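Side-chain contacts in telomerase reverse transcriptase (Takifugu rubripes, PDB 4LMO), which extends chromosome ends by copying a template within the telomerase RNA, and of which this chain is the RNA-binding domain: residues G34-K37 / I38-R41; T186-V189 / P190-E193; A150-R153 / F154-S158; R84-Y88 / S89-Q93; G105-L109 / S110-P114. All coordinates share one frame; numbering follows the deposited sequence.

Contact 1. Residues G34-K37 / I38-R41; sequences GFRK and IQGR
Arg36 NH1 is held from two sides of the turn: it makes a weak bond of 3.2 Å to Lys37 O and a salt bridge to Asp42 OD2, and it sits 4.2 Å from Gln39 CG. The same OD2 also accepts the N-H of the N-cap residue Gln39. Arg36 CG lies between its own N and carbonyl carbon (chi1 67°), and from there the chain runs extended to NE, carrying the guanidinium alongside the turn. Arg41 bends at chi3 and presents the edge of its guanidinium, with NH1 3.2 Å from Arg36 NH2. These are two donors and share no bond; the two guanidinium planes are 39° apart, and the nearby carboxylate probably offsets some of the charge. A leucine in place of Arg36 would probably leave Asp42 without its charged partner here and the N-cap less firmly set. The turn joins strand 35-36, paired with strand 29-30, to helix 40-48, while Ile38 packs on Leu80 of helix 73-85 and on Leu55.

Contact 2. Residues T186-V189 / P190-E193; sequences TGRV and PPSE
Arg188 curls beside Pro190, its guanidinium approaching the proline ring obliquely. NH2 does the touching, 3.7 Å from Pro190 CB, and a looser approach of 4.3 Å takes the same nitrogen to Pro191 CD. The bend at chi3 (-73°) turns the arginine chain along the backbone in the direction of the prolines, instead of letting it run straight out. Both contacts are with CH groups, so NH2 rests against Pro190 and only loosely against Pro191, with no polar bond to either.

Val189 packs on Pro190 as well, its CB 4.1 Å from Pro190 CD, and CG1, set opposite the backbone N (chi1 177°), meets Glu193 CG at 4.0 Å. Glu193 also carries its CG opposite its own N, which brings the aliphatic part of the chain up to the valine; the bend at chi2 (63°) then leads the carboxylate away, where OE2 forms a salt bridge with Arg68 and a long, weak ion pair with Arg197.

Pro190 is the N-cap and Pro191 the first residue of the helix, a place where proline's missing N-H costs nothing. Glu193 N closes the first turn with a weak 2.9 Å bond to Pro190 O. Thus the loop that follows helix 166-169 enters the long helix 191-220 through a proline pair. It does so within a region that, by similarity, interacts with the RNA template, and Glu193 ties the start of that helix to Arg68 on helix 67-70.

Contact 3. Residues A150-R153 / F154-S158; sequences ARVR and FFLRS
Arg153 and Arg157 both hold CG opposite the backbone N, at chi1 176° for Arg153, and then fold by different routes: Arg153 bends early, at chi2 (69°), Arg157 later, at chi3. The result is that Arg153 CZ lies 3.8 Å above the plane of the Arg157 guanidinium, over its centre. The planes are 45° apart, too inclined for a parallel stack. Arg153 NH2 and Arg157 NH2 are 3.0 Å apart but are both donors, so this is a close approach of like charges with no bond. Further back, Arg153 NH1 leans on Arg157 CB at 3.5 Å.

All of this rides on one turn of helix 142-158, held by regular i to i+4 backbone bonds; Leu156 N to Val152 O, for instance, is 2.8 Å. The helix is amphipathic here. On its inner side Val152 and Leu156 lie side by side and point the same way, CG1 of the valine 3.9 Å from CD1 of the leucine, facing helix 119-133. Phe155 turns to helix 191-220 and meets the ring of Phe161. With Arg153 cut back to an alanine, the Arg157 guanidinium would lose the group over one of its faces and is likely to turn more freely, and the packing on His120 and Tyr123 would go. At the C-terminal end of the helix, Ser158 OG bonds back to Phe155 O at 2.9 Å, approaching from above the carbonyl plane.

Contact 4. Residues R84-Y88 / S89-Q93; sequences RRCPY and SRLLQ
From CB to its tip, Arg90 crosses Pro87 at a slant. Its CB sits 3.3 Å from Pro87 O, CG follows at 4.2 Å from Pro87 CB, and the chain then bends at chi2 and returns its NH1 to the proline ring, 3.4 Å from Pro87 CB and 3.7 Å from Pro87 CG. The guanidinium meets the ring obliquely, through CH groups alone, so the side chain touches the proline at both its ends.

Pro87 has two backbone roles. It is the centre of an inverse gamma turn, closed by a weak bond from Tyr88 N to Cys86 O, and it is the N-cap of helix 88-93, its carbonyl taking the N-H of Leu91 at 3.0 Å. This arrangement lets the chain pass from helix 73-85 into helix 88-93 through a very short link. Leu92 N to Tyr88 O, 2.9 Å, carries the helix on.

Away from Arg90, Cys86 joins Leu91 and the Tyr88 ring. With SG opposite its backbone N (chi1 -169°), the sulfur reaches Leu91 CD1 at 3.8 Å and also lies 3.7 Å above the Tyr88 ring, over its centre. The ring's rotation is further fixed at its far end by a hydrogen bond between OH and His83 ND1, while the tyrosine also touches Cys129 and Val133 of helix 119-133 and Leu216 of helix 191-220.

Contact 5. Residues G105-L109 / S110-P114; sequences GQAEL and SSFLP
Ala107 CB and the Phe112 ring form the apolar centre of this turn. The methyl approaches the ring obliquely, 3.6 Å from CE2 and 3.8 Å from CZ. Beside it Glu108 O comes to 3.4 Å from Phe112 CD2, likewise at a slant, while Leu109 O lies at the ring's edge, near its plane. One face of the same ring has Ser111 OG 4.2 Å above its centre, and that hydroxyl also borders Ala107 CB. The phenylalanine thus meets a methyl, two carbonyls and a hydroxyl, all from the five residues before it.

The ring is placed by its first torsion: CG stands opposite the carbonyl carbon and beside the backbone N (chi1 -58°), which swings it back along the chain. The backbone behind it is a short, weakly bonded helix. Ser111 N gives a 3.1 Å bond to Glu108 O and Phe112 N one of 3.2 Å to Leu109 O. Both are i to i+3 bonds, with the donors above the carbonyl planes. Leu113 N adds a weak bond of 3.5 Å to the same Leu109 O. Leu113 CG packs close to that oxygen as well, at 3.6 Å.

The whole turn falls inside the loop closed by the Cys96-Cys117 disulfide. It is laid against helix 238-251: Leu109 touches Leu247, Phe112 both Leu244 and Leu247, and Leu113 also Leu244. Leu113 O accepts a hydrogen bond from Tyr236 OH, which joins the residue just after helix 109-112 to strand 234-237.

From the N terminus the order is contact 1, 4, 5, 3 and 2. Each is local, within one continuous stretch, and ends before the next begins, so none closes a long loop, nests or crosses. Contact 1 passes from strand 35-36 into helix 40-48, and contact 4 from helix 73-85 into helix 88-93. These two touch, since Arg84 NH2 probably bonds to Ile38 O. Contact 5 follows contact 4 in the chain and seats helix 109-112 beside helix 238-251. Contact 3 ends helix 142-158, whose buried side, like that of contact 4, faces helices 119-133 and 191-220. Contact 2 opens helix 191-220, its centre about 61 Å from that of contact 5.

Contact 1. Residues G34-K37 / I38-R41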
loop_
_atom_site.group_PDB
_atom_site.type_symbol
_atom_site.label_atom_id
_atom_site.label_comp_id
_atom_site.label_asym_id
_atom_site.label_seq_id
_atom_site.Cartn_x
_atom_site.Cartn_y
_atom_site.Cartn_z
ATOM N N GLY A 34 -1.141 25.993 -3.914
ATOM C CA GLY A 34 -0.373 25.141 -3.008
ATOM C C GLY A 34 -0.827 23.695 -2.950
ATOM O O GLY A 34 -0.841 22.995 -3.966
ATOM N N PHE A 35 -1.191 23.249 -1.748
ATOM C CA PHE A 35 -1.536 21.850 -1.498
ATOM C C PHE A 35 -2.738 21.688 -0.575
ATOM O O PHE A 35 -3.061 22.583 0.208
ATOM C CB PHE A 35 -0.329 21.096 -0.923
ATOM C CG PHE A 35 0.873 21.125 -1.817
ATOM C CD1 PHE A 35 0.949 20.288 -2.926
ATOM C CD2 PHE A 35 1.920 22.004 -1.565
ATOM C CE1 PHE A 35 2.048 20.325 -3.763
ATOM C CE2 PHE A 35 3.025 22.045 -2.398
ATOM C CZ PHE A 35 3.085 21.208 -3.501
ATOM N N ARG A 36 -3.393 20.534 -0.681
ATOM C CA ARG A 36 -4.517 20.187 0.185
ATOM C C ARG A 36 -4.591 18.684 0.462
ATOM O O ARG A 36 -4.125 17.867 -0.338
ATOM C CB ARG A 36 -5.843 20.698 -0.397
ATOM C CG ARG A 36 -6.286 20.039 -1.696
ATOM C CD ARG A 36 -7.736 20.383 -1.998
ATOM N NE ARG A 36 -8.235 19.730 -3.208
ATOM C CZ ARG A 36 -8.787 18.520 -3.244
ATOM N NH1 ARG A 36 -8.914 17.801 -2.135
ATOM N NH2 ARG A 36 -9.213 18.023 -4.396
ATOM N N LYS A 37 -5.181 18.343 1.608
ATOM C CA LYS A 37 -5.435 16.961 2.009
ATOM C C LYS A 37 -6.312 16.283 0.958
ATOM O O LYS A 37 -7.141 16.946 0.329
ATOM C CB LYS A 37 -6.167 16.959 3.352
ATOM C CG LYS A 37 -5.768 15.852 4.312
ATOM C CD LYS A 37 -4.871 16.373 5.427
ATOM C CE LYS A 37 -4.793 15.376 6.573
ATOM N NZ LYS A 37 -4.210 15.973 7.807
ATOM N N ILE A 38 -6.140 14.976 0.760
ATOM C CA ILE A 38 -6.960 14.260 -0.230
ATOM C C ILE A 38 -8.244 13.676 0.358
ATOM O O ILE A 38 -8.253 13.167 1.479
ATOM C CB ILE A 38 -6.169 13.198 -1.042
ATOM C CG1 ILE A 38 -5.861 11.949 -0.207
ATOM C CG2 ILE A 38 -4.903 13.813 -1.624
ATOM C CD1 ILE A 38 -5.641 10.704 -1.042
ATOM N N GLN A 39 -9.325 13.767 -0.412
ATOM C CA GLN A 39 -10.641 13.295 0.017
ATOM C C GLN A 39 -11.063 12.062 -0.779
ATOM O O GLN A 39 -10.378 11.666 -1.724
ATOM C CB GLN A 39 -11.686 14.412 -0.116
ATOM C CG GLN A 39 -11.331 15.718 0.590
ATOM C CD GLN A 39 -11.155 15.573 2.095
ATOM O OE1 GLN A 39 -11.782 14.723 2.733
ATOM N NE2 GLN A 39 -10.300 16.412 2.670
ATOM N N GLY A 40 -12.183 11.454 -0.385
ATOM C CA GLY A 40 -12.692 10.236 -1.027
ATOM C C GLY A 40 -12.807 10.341 -2.538
ATOM O O GLY A 40 -12.424 9.425 -3.264
ATOM N N ARG A 41 -13.334 11.472 -2.998
ATOM C CA ARG A 41 -13.467 11.782 -4.418
ATOM C C ARG A 41 -12.107 11.798 -5.129
ATOM O O ARG A 41 -11.981 11.304 -6.256
ATOM C CB ARG A 41 -14.214 13.115 -4.565
ATOM C CG ARG A 41 -13.954 13.925 -5.826
ATOM C CD ARG A 41 -14.259 15.399 -5.578
ATOM N NE ARG A 41 -13.144 16.101 -4.934
ATOM C CZ ARG A 41 -13.014 16.305 -3.621
ATOM N NH1 ARG A 41 -11.953 16.957 -3.161
ATOM N NH2 ARG A 41 -13.931 15.867 -2.764
#

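Contact 2. Residues T186-V189 / P190-E193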
loop_
_atom_site.group_PDB
_atom_site.type_symbol
_atom_site.label_atom_id
_atom_site.label_comp_id
_atom_site.label_asym_id
_atom_site.label_seq_id
_atom_site.Cartn_x
_atom_site.Cartn_y
_atom_site.Cartn_z
ATOM N N THR A 186 -31.955 -4.779 -9.772
ATOM C CA THR A 186 -33.184 -5.293 -10.382
ATOM C C THR A 186 -33.002 -5.734 -11.840
ATOM O O THR A 186 -32.416 -5.013 -12.654
ATOM C CB THR A 186 -34.373 -4.310 -10.221
ATOM O OG1 THR A 186 -35.584 -4.944 -10.650
ATOM C CG2 THR A 186 -34.158 -3.014 -11.014
ATOM N N GLY A 187 -33.501 -6.928 -12.153
ATOM C CA GLY A 187 -33.398 -7.489 -13.498
ATOM C C GLY A 187 -32.139 -8.308 -13.713
ATOM O O GLY A 187 -31.236 -8.313 -12.873
ATOM N N ARG A 188 -32.089 -9.006 -14.846
ATOM C CA ARG A 188 -30.936 -9.829 -15.219
ATOM C C ARG A 188 -29.697 -8.977 -15.501
ATOM O O ARG A 188 -29.809 -7.843 -15.974
ATOM C CB ARG A 188 -31.265 -10.720 -16.427
ATOM C CG ARG A 188 -31.954 -10.004 -17.583
ATOM C CD ARG A 188 -31.974 -10.850 -18.848
ATOM N NE ARG A 188 -30.657 -10.933 -19.483
ATOM C CZ ARG A 188 -30.175 -10.040 -20.348
ATOM N NH1 ARG A 188 -30.892 -8.978 -20.697
ATOM N NH2 ARG A 188 -28.965 -10.210 -20.866
ATOM N N VAL A 189 -28.526 -9.534 -15.197
ATOM C CA VAL A 189 -27.251 -8.842 -15.387
ATOM C C VAL A 189 -26.601 -9.281 -16.707
ATOM O O VAL A 189 -26.103 -10.406 -16.811
ATOM C CB VAL A 189 -26.294 -9.069 -14.189
ATOM C CG1 VAL A 189 -24.945 -8.408 -14.434
ATOM C CG2 VAL A 189 -26.912 -8.537 -12.902
ATOM N N PRO A 190 -26.611 -8.391 -17.720
ATOM C CA PRO A 190 -26.076 -8.706 -19.046
ATOM C C PRO A 190 -24.542 -8.751 -19.066
ATOM O O PRO A 190 -23.906 -8.085 -18.250
ATOM C CB PRO A 190 -26.592 -7.555 -19.912
ATOM C CG PRO A 190 -26.741 -6.412 -18.970
ATOM C CD PRO A 190 -27.110 -7.004 -17.640
ATOM N N PRO A 191 -23.955 -9.538 -19.993
ATOM C CA PRO A 191 -22.504 -9.720 -20.108
ATOM C C PRO A 191 -21.681 -8.428 -20.042
ATOM O O PRO A 191 -20.645 -8.406 -19.375
ATOM C CB PRO A 191 -22.349 -10.374 -21.482
ATOM C CG PRO A 191 -23.597 -11.167 -21.643
ATOM C CD PRO A 191 -24.684 -10.381 -20.963
ATOM N N SER A 192 -22.143 -7.375 -20.718
ATOM C CA SER A 192 -21.421 -6.099 -20.773
ATOM C C SER A 192 -21.365 -5.397 -19.417
ATOM O O SER A 192 -20.390 -4.711 -19.105
ATOM C CB SER A 192 -22.035 -5.170 -21.823
ATOM O OG SER A 192 -23.274 -4.645 -21.381
ATOM N N GLU A 193 -22.421 -5.567 -18.624
ATOM C CA GLU A 193 -22.467 -5.040 -17.266
ATOM C C GLU A 193 -21.536 -5.822 -16.341
ATOM O O GLU A 193 -20.800 -5.225 -15.550
ATOM C CB GLU A 193 -23.907 -5.039 -16.731
ATOM C CG GLU A 193 -24.065 -4.599 -15.278
ATOM C CD GLU A 193 -23.649 -3.157 -15.019
ATOM O OE1 GLU A 193 -23.402 -2.401 -15.987
ATOM O OE2 GLU A 193 -23.574 -2.771 -13.835
#

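Contact 3. Residues A150-R153 / F154-S158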
loop_
_atom_site.group_PDB
_atom_site.type_symbol
_atom_site.label_atom_id
_atom_site.label_comp_id
_atom_site.label_asym_id
_atom_site.label_seq_id
_atom_site.Cartn_x
_atom_site.Cartn_y
_atom_site.Cartn_z
ATOM N N ALA A 150 -4.873 -14.381 0.858
ATOM C CA ALA A 150 -4.045 -15.503 0.415
ATOM C C ALA A 150 -3.193 -15.130 -0.795
ATOM O O ALA A 150 -2.077 -15.627 -0.950
ATOM C CB ALA A 150 -4.910 -16.714 0.104
ATOM N N ARG A 151 -3.727 -14.255 -1.649
ATOM C CA ARG A 151 -3.012 -13.786 -2.838
ATOM C C ARG A 151 -1.848 -12.884 -2.458
ATOM O O ARG A 151 -0.791 -12.930 -3.080
ATOM C CB ARG A 151 -3.955 -13.049 -3.793
ATOM C CG ARG A 151 -5.101 -13.897 -4.322
ATOM C CD ARG A 151 -4.644 -14.871 -5.392
ATOM N NE ARG A 151 -5.460 -16.083 -5.436
ATOM C CZ ARG A 151 -6.701 -16.157 -5.915
ATOM N NH1 ARG A 151 -7.320 -15.079 -6.386
ATOM N NH2 ARG A 151 -7.333 -17.322 -5.913
ATOM N N VAL A 152 -2.060 -12.063 -1.433
ATOM C CA VAL A 152 -1.021 -11.192 -0.895
ATOM C C VAL A 152 0.083 -12.025 -0.228
ATOM O O VAL A 152 1.271 -11.764 -0.435
ATOM C CB VAL A 152 -1.622 -10.148 0.076
ATOM C CG1 VAL A 152 -0.533 -9.334 0.761
ATOM C CG2 VAL A 152 -2.576 -9.228 -0.674
ATOM N N ARG A 153 -0.320 -13.036 0.546
ATOM C CA ARG A 153 0.617 -13.947 1.205
ATOM C C ARG A 153 1.556 -14.604 0.197
ATOM O O ARG A 153 2.779 -14.588 0.376
ATOM C CB ARG A 153 -0.128 -15.019 2.014
ATOM C CG ARG A 153 0.771 -16.076 2.650
ATOM C CD ARG A 153 1.621 -15.484 3.764
ATOM N NE ARG A 153 2.736 -16.345 4.165
ATOM C CZ ARG A 153 4.017 -16.105 3.883
ATOM N NH1 ARG A 153 4.366 -15.032 3.182
ATOM N NH2 ARG A 153 4.954 -16.941 4.306
ATOM N N PHE A 154 0.974 -15.176 -0.856
ATOM C CA PHE A 154 1.743 -15.785 -1.936
ATOM C C PHE A 154 2.664 -14.764 -2.601
ATOM O O PHE A 154 3.835 -15.048 -2.851
ATOM C CB PHE A 154 0.811 -16.429 -2.973
ATOM C CG PHE A 154 1.526 -16.947 -4.190
ATOM C CD1 PHE A 154 2.147 -18.192 -4.172
ATOM C CD2 PHE A 154 1.592 -16.183 -5.352
ATOM C CE1 PHE A 154 2.817 -18.668 -5.287
ATOM C CE2 PHE A 154 2.262 -16.653 -6.471
ATOM C CZ PHE A 154 2.875 -17.896 -6.438
ATOM N N PHE A 155 2.119 -13.581 -2.879
ATOM C CA PHE A 155 2.853 -12.502 -3.534
ATOM C C PHE A 155 4.091 -12.083 -2.736
ATOM O O PHE A 155 5.178 -11.942 -3.300
ATOM C CB PHE A 155 1.923 -11.308 -3.772
ATOM C CG PHE A 155 2.584 -10.136 -4.439
ATOM C CD1 PHE A 155 2.846 -10.147 -5.806
ATOM C CD2 PHE A 155 2.930 -9.010 -3.704
ATOM C CE1 PHE A 155 3.448 -9.061 -6.422
ATOM C CE2 PHE A 155 3.532 -7.921 -4.313
ATOM C CZ PHE A 155 3.789 -7.946 -5.674
ATOM N N LEU A 156 3.919 -11.899 -1.429
ATOM C CA LEU A 156 5.017 -11.503 -0.545
ATOM C C LEU A 156 6.026 -12.628 -0.324
ATOM O O LEU A 156 7.222 -12.374 -0.170
ATOM C CB LEU A 156 4.480 -10.982 0.795
ATOM C CG LEU A 156 3.712 -9.656 0.747
ATOM C CD1 LEU A 156 3.087 -9.348 2.098
ATOM C CD2 LEU A 156 4.594 -8.501 0.285
ATOM N N ARG A 157 5.536 -13.867 -0.316
ATOM C CA ARG A 157 6.389 -15.046 -0.181
ATOM C C ARG A 157 7.253 -15.261 -1.424
ATOM O O ARG A 157 8.434 -15.600 -1.314
ATOM C CB ARG A 157 5.532 -16.283 0.117
ATOM C CG ARG A 157 6.106 -17.617 -0.340
ATOM C CD ARG A 157 5.190 -18.759 0.060
ATOM N NE ARG A 157 5.369 -19.111 1.468
ATOM C CZ ARG A 157 4.404 -19.555 2.269
ATOM N NH1 ARG A 157 3.162 -19.698 1.824
ATOM N NH2 ARG A 157 4.686 -19.846 3.529
ATOM N N SER A 158 6.659 -15.049 -2.598
ATOM C CA SER A 158 7.336 -15.277 -3.877
ATOM C C SER A 158 8.515 -14.330 -4.113
ATOM O O SER A 158 9.503 -14.709 -4.746
ATOM C CB SER A 158 6.343 -15.200 -5.045
ATOM O OG SER A 158 5.917 -13.869 -5.287
#

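Contact 4. Residues R84-Y88 / S89-Q93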
loop_
_atom_site.group_PDB
_atom_site.type_symbol
_atom_site.label_atom_id
_atom_site.label_comp_id
_atom_site.label_asym_id
_atom_site.label_seq_id
_atom_site.Cartn_x
_atom_site.Cartn_y
_atom_site.Cartn_z
ATOM N N ARG A 84 -6.017 7.568 8.175
ATOM C CA ARG A 84 -5.491 8.674 8.975
ATOM C C ARG A 84 -5.512 8.374 10.472
ATOM O O ARG A 84 -4.767 8.984 11.242
ATOM C CB ARG A 84 -6.234 9.975 8.660
ATOM C CG ARG A 84 -5.953 10.501 7.263
ATOM C CD ARG A 84 -6.564 11.871 7.021
ATOM N NE ARG A 84 -6.304 12.308 5.649
ATOM C CZ ARG A 84 -7.216 12.367 4.680
ATOM N NH1 ARG A 84 -8.483 12.040 4.917
ATOM N NH2 ARG A 84 -6.856 12.772 3.471
ATOM N N ARG A 85 -6.359 7.427 10.870
ATOM C CA ARG A 85 -6.461 6.983 12.261
ATOM C C ARG A 85 -5.648 5.713 12.536
ATOM O O ARG A 85 -5.484 5.315 13.692
ATOM C CB ARG A 85 -7.927 6.761 12.652
ATOM C CG ARG A 85 -8.735 8.038 12.829
ATOM C CD ARG A 85 -10.042 7.783 13.570
ATOM N NE ARG A 85 -11.130 7.366 12.682
ATOM C CZ ARG A 85 -11.482 6.101 12.447
ATOM N NH1 ARG A 85 -10.835 5.095 13.026
ATOM N NH2 ARG A 85 -12.489 5.840 11.624
ATOM N N CYS A 86 -5.143 5.086 11.474
ATOM C CA CYS A 86 -4.375 3.844 11.582
ATOM C C CYS A 86 -3.040 4.058 12.305
ATOM O O CYS A 86 -2.291 4.976 11.963
ATOM C CB CYS A 86 -4.141 3.240 10.198
ATOM S SG CYS A 86 -3.491 1.555 10.213
ATOM N N PRO A 87 -2.744 3.211 13.311
ATOM C CA PRO A 87 -1.527 3.356 14.103
ATOM C C PRO A 87 -0.374 2.527 13.529
ATOM O O PRO A 87 0.058 1.547 14.145
ATOM C CB PRO A 87 -1.953 2.824 15.475
ATOM C CG PRO A 87 -3.045 1.836 15.183
ATOM C CD PRO A 87 -3.563 2.080 13.788
ATOM N N TYR A 88 0.122 2.935 12.363
ATOM C CA TYR A 88 1.114 2.158 11.613
ATOM C C TYR A 88 2.347 1.743 12.416
ATOM O O TYR A 88 2.837 0.623 12.261
ATOM C CB TYR A 88 1.533 2.901 10.343
ATOM C CG TYR A 88 0.448 2.956 9.298
ATOM C CD1 TYR A 88 -0.304 4.116 9.106
ATOM C CD2 TYR A 88 0.163 1.846 8.501
ATOM C CE1 TYR A 88 -1.304 4.166 8.146
ATOM C CE2 TYR A 88 -0.833 1.888 7.540
ATOM C CZ TYR A 88 -1.561 3.047 7.365
ATOM O OH TYR A 88 -2.550 3.084 6.409
ATOM N N SER A 89 2.835 2.644 13.266
ATOM C CA SER A 89 3.975 2.357 14.131
ATOM C C SER A 89 3.664 1.233 15.114
ATOM O O SER A 89 4.467 0.313 15.266
ATOM C CB SER A 89 4.431 3.614 14.872
ATOM O OG SER A 89 4.965 4.560 13.963
ATOM N N ARG A 90 2.498 1.306 15.762
ATOM C CA ARG A 90 2.032 0.242 16.655
ATOM C C ARG A 90 1.950 -1.108 15.940
ATOM O O ARG A 90 2.416 -2.121 16.465
ATOM C CB ARG A 90 0.666 0.578 17.263
ATOM C CG ARG A 90 0.694 1.520 18.454
ATOM C CD ARG A 90 -0.451 1.191 19.401
ATOM N NE ARG A 90 -0.938 2.361 20.131
ATOM C CZ ARG A 90 -2.050 3.032 19.830
ATOM N NH1 ARG A 90 -2.812 2.656 18.810
ATOM N NH2 ARG A 90 -2.406 4.083 20.559
ATOM N N LEU A 91 1.364 -1.113 14.743
ATOM C CA LEU A 91 1.205 -2.341 13.961
ATOM C C LEU A 91 2.537 -2.931 13.490
ATOM O O LEU A 91 2.678 -4.149 13.413
ATOM C CB LEU A 91 0.247 -2.125 12.784
ATOM C CG LEU A 91 -1.228 -1.897 13.142
ATOM C CD1 LEU A 91 -2.013 -1.451 11.918
ATOM C CD2 LEU A 91 -1.863 -3.137 13.762
ATOM N N LEU A 92 3.505 -2.071 13.183
ATOM C CA LEU A 92 4.872 -2.516 12.915
ATOM C C LEU A 92 5.527 -3.046 14.194
ATOM O O LEU A 92 6.270 -4.029 14.157
ATOM C CB LEU A 92 5.713 -1.380 12.324
ATOM C CG LEU A 92 5.527 -1.000 10.848
ATOM C CD1 LEU A 92 6.081 0.391 10.577
ATOM C CD2 LEU A 92 6.156 -2.023 9.911
ATOM N N GLN A 93 5.237 -2.391 15.318
ATOM C CA GLN A 93 5.803 -2.765 16.614
ATOM C C GLN A 93 5.207 -4.046 17.183
ATOM O O GLN A 93 5.811 -4.686 18.044
ATOM C CB GLN A 93 5.656 -1.624 17.625
ATOM C CG GLN A 93 6.748 -0.567 17.529
ATOM C CD GLN A 93 8.140 -1.131 17.757
ATOM O OE1 GLN A 93 8.990 -1.087 16.871
ATOM N NE2 GLN A 93 8.373 -1.678 18.944
#

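Contact 5. Residues G105-L109 / S110-P114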
loop_
_atom_site.group_PDB
_atom_site.type_symbol
_atom_site.label_atom_id
_atom_site.label_comp_id
_atom_site.label_asym_id
_atom_site.label_seq_id
_atom_site.Cartn_x
_atom_site.Cartn_y
_atom_site.Cartn_z
ATOM N N GLY A 105 22.983 3.363 21.789
ATOM C CA GLY A 105 24.099 3.745 22.647
ATOM C C GLY A 105 25.420 3.631 21.918
ATOM O O GLY A 105 25.893 4.599 21.318
ATOM N N GLN A 106 26.010 2.436 21.968
ATOM C CA GLN A 106 27.278 2.146 21.298
ATOM C C GLN A 106 27.330 0.705 20.778
ATOM O O GLN A 106 28.296 -0.023 21.028
ATOM C CB GLN A 106 28.461 2.413 22.238
ATOM C CG GLN A 106 28.891 3.871 22.322
ATOM C CD GLN A 106 29.991 4.104 23.339
ATOM O OE1 GLN A 106 30.043 3.450 24.384
ATOM N NE2 GLN A 106 30.876 5.049 23.044
ATOM N N ALA A 107 26.290 0.300 20.055
ATOM C CA ALA A 107 26.225 -1.041 19.477
ATOM C C ALA A 107 26.988 -1.123 18.151
ATOM O O ALA A 107 27.123 -0.125 17.438
ATOM C CB ALA A 107 24.777 -1.473 19.296
ATOM N N GLU A 108 27.491 -2.315 17.838
ATOM C CA GLU A 108 28.252 -2.548 16.609
ATOM C C GLU A 108 27.342 -2.894 15.426
ATOM O O GLU A 108 26.165 -3.207 15.612
ATOM C CB GLU A 108 29.300 -3.645 16.825
ATOM C CG GLU A 108 30.504 -3.202 17.648
ATOM C CD GLU A 108 31.467 -4.335 17.974
ATOM O OE1 GLU A 108 31.279 -5.466 17.471
ATOM O OE2 GLU A 108 32.424 -4.094 18.741
ATOM N N LEU A 109 27.899 -2.829 14.216
ATOM C CA LEU A 109 27.157 -3.097 12.981
ATOM C C LEU A 109 26.546 -4.499 12.949
ATOM O O LEU A 109 25.401 -4.674 12.522
ATOM C CB LEU A 109 28.063 -2.900 11.760
ATOM C CG LEU A 109 27.386 -2.857 10.384
ATOM C CD1 LEU A 109 27.103 -1.421 9.973
ATOM C CD2 LEU A 109 28.255 -3.539 9.339
ATOM N N SER A 110 27.314 -5.486 13.408
ATOM C CA SER A 110 26.891 -6.888 13.407
ATOM C C SER A 110 25.709 -7.167 14.344
ATOM O O SER A 110 25.033 -8.188 14.206
ATOM C CB SER A 110 28.072 -7.805 13.744
ATOM O OG SER A 110 28.723 -7.390 14.933
ATOM N N SER A 111 25.473 -6.257 15.287
ATOM C CA SER A 111 24.334 -6.344 16.201
ATOM C C SER A 111 22.994 -6.219 15.466
ATOM O O SER A 111 22.006 -6.847 15.854
ATOM C CB SER A 111 24.450 -5.269 17.289
ATOM O OG SER A 111 23.286 -5.206 18.097
ATOM N N PHE A 112 22.974 -5.419 14.402
ATOM C CA PHE A 112 21.735 -5.098 13.691
ATOM C C PHE A 112 21.510 -5.914 12.418
ATOM O O PHE A 112 20.391 -5.970 11.911
ATOM C CB PHE A 112 21.664 -3.599 13.390
ATOM C CG PHE A 112 21.749 -2.731 14.613
ATOM C CD1 PHE A 112 20.622 -2.486 15.390
ATOM C CD2 PHE A 112 22.960 -2.159 14.991
ATOM C CE1 PHE A 112 20.700 -1.689 16.523
ATOM C CE2 PHE A 112 23.044 -1.361 16.121
ATOM C CZ PHE A 112 21.913 -1.126 16.889
ATOM N N LEU A 113 22.566 -6.546 11.909
ATOM C CA LEU A 113 22.465 -7.372 10.700
ATOM C C LEU A 113 21.418 -8.499 10.782
ATOM O O LEU A 113 20.695 -8.728 9.812
ATOM C CB LEU A 113 23.837 -7.923 10.279
ATOM C CG LEU A 113 24.904 -6.933 9.787
ATOM C CD1 LEU A 113 26.251 -7.624 9.659
ATOM C CD2 LEU A 113 24.519 -6.281 8.466
ATOM N N PRO A 114 21.320 -9.200 11.936
ATOM C CA PRO A 114 20.283 -10.235 12.043
ATOM C C PRO A 114 18.864 -9.686 12.221
ATOM O O PRO A 114 17.899 -10.446 12.115
ATOM C CB PRO A 114 20.685 -11.015 13.305
ATOM C CG PRO A 114 22.085 -10.602 13.610
ATOM C CD PRO A 114 22.184 -9.191 13.130
#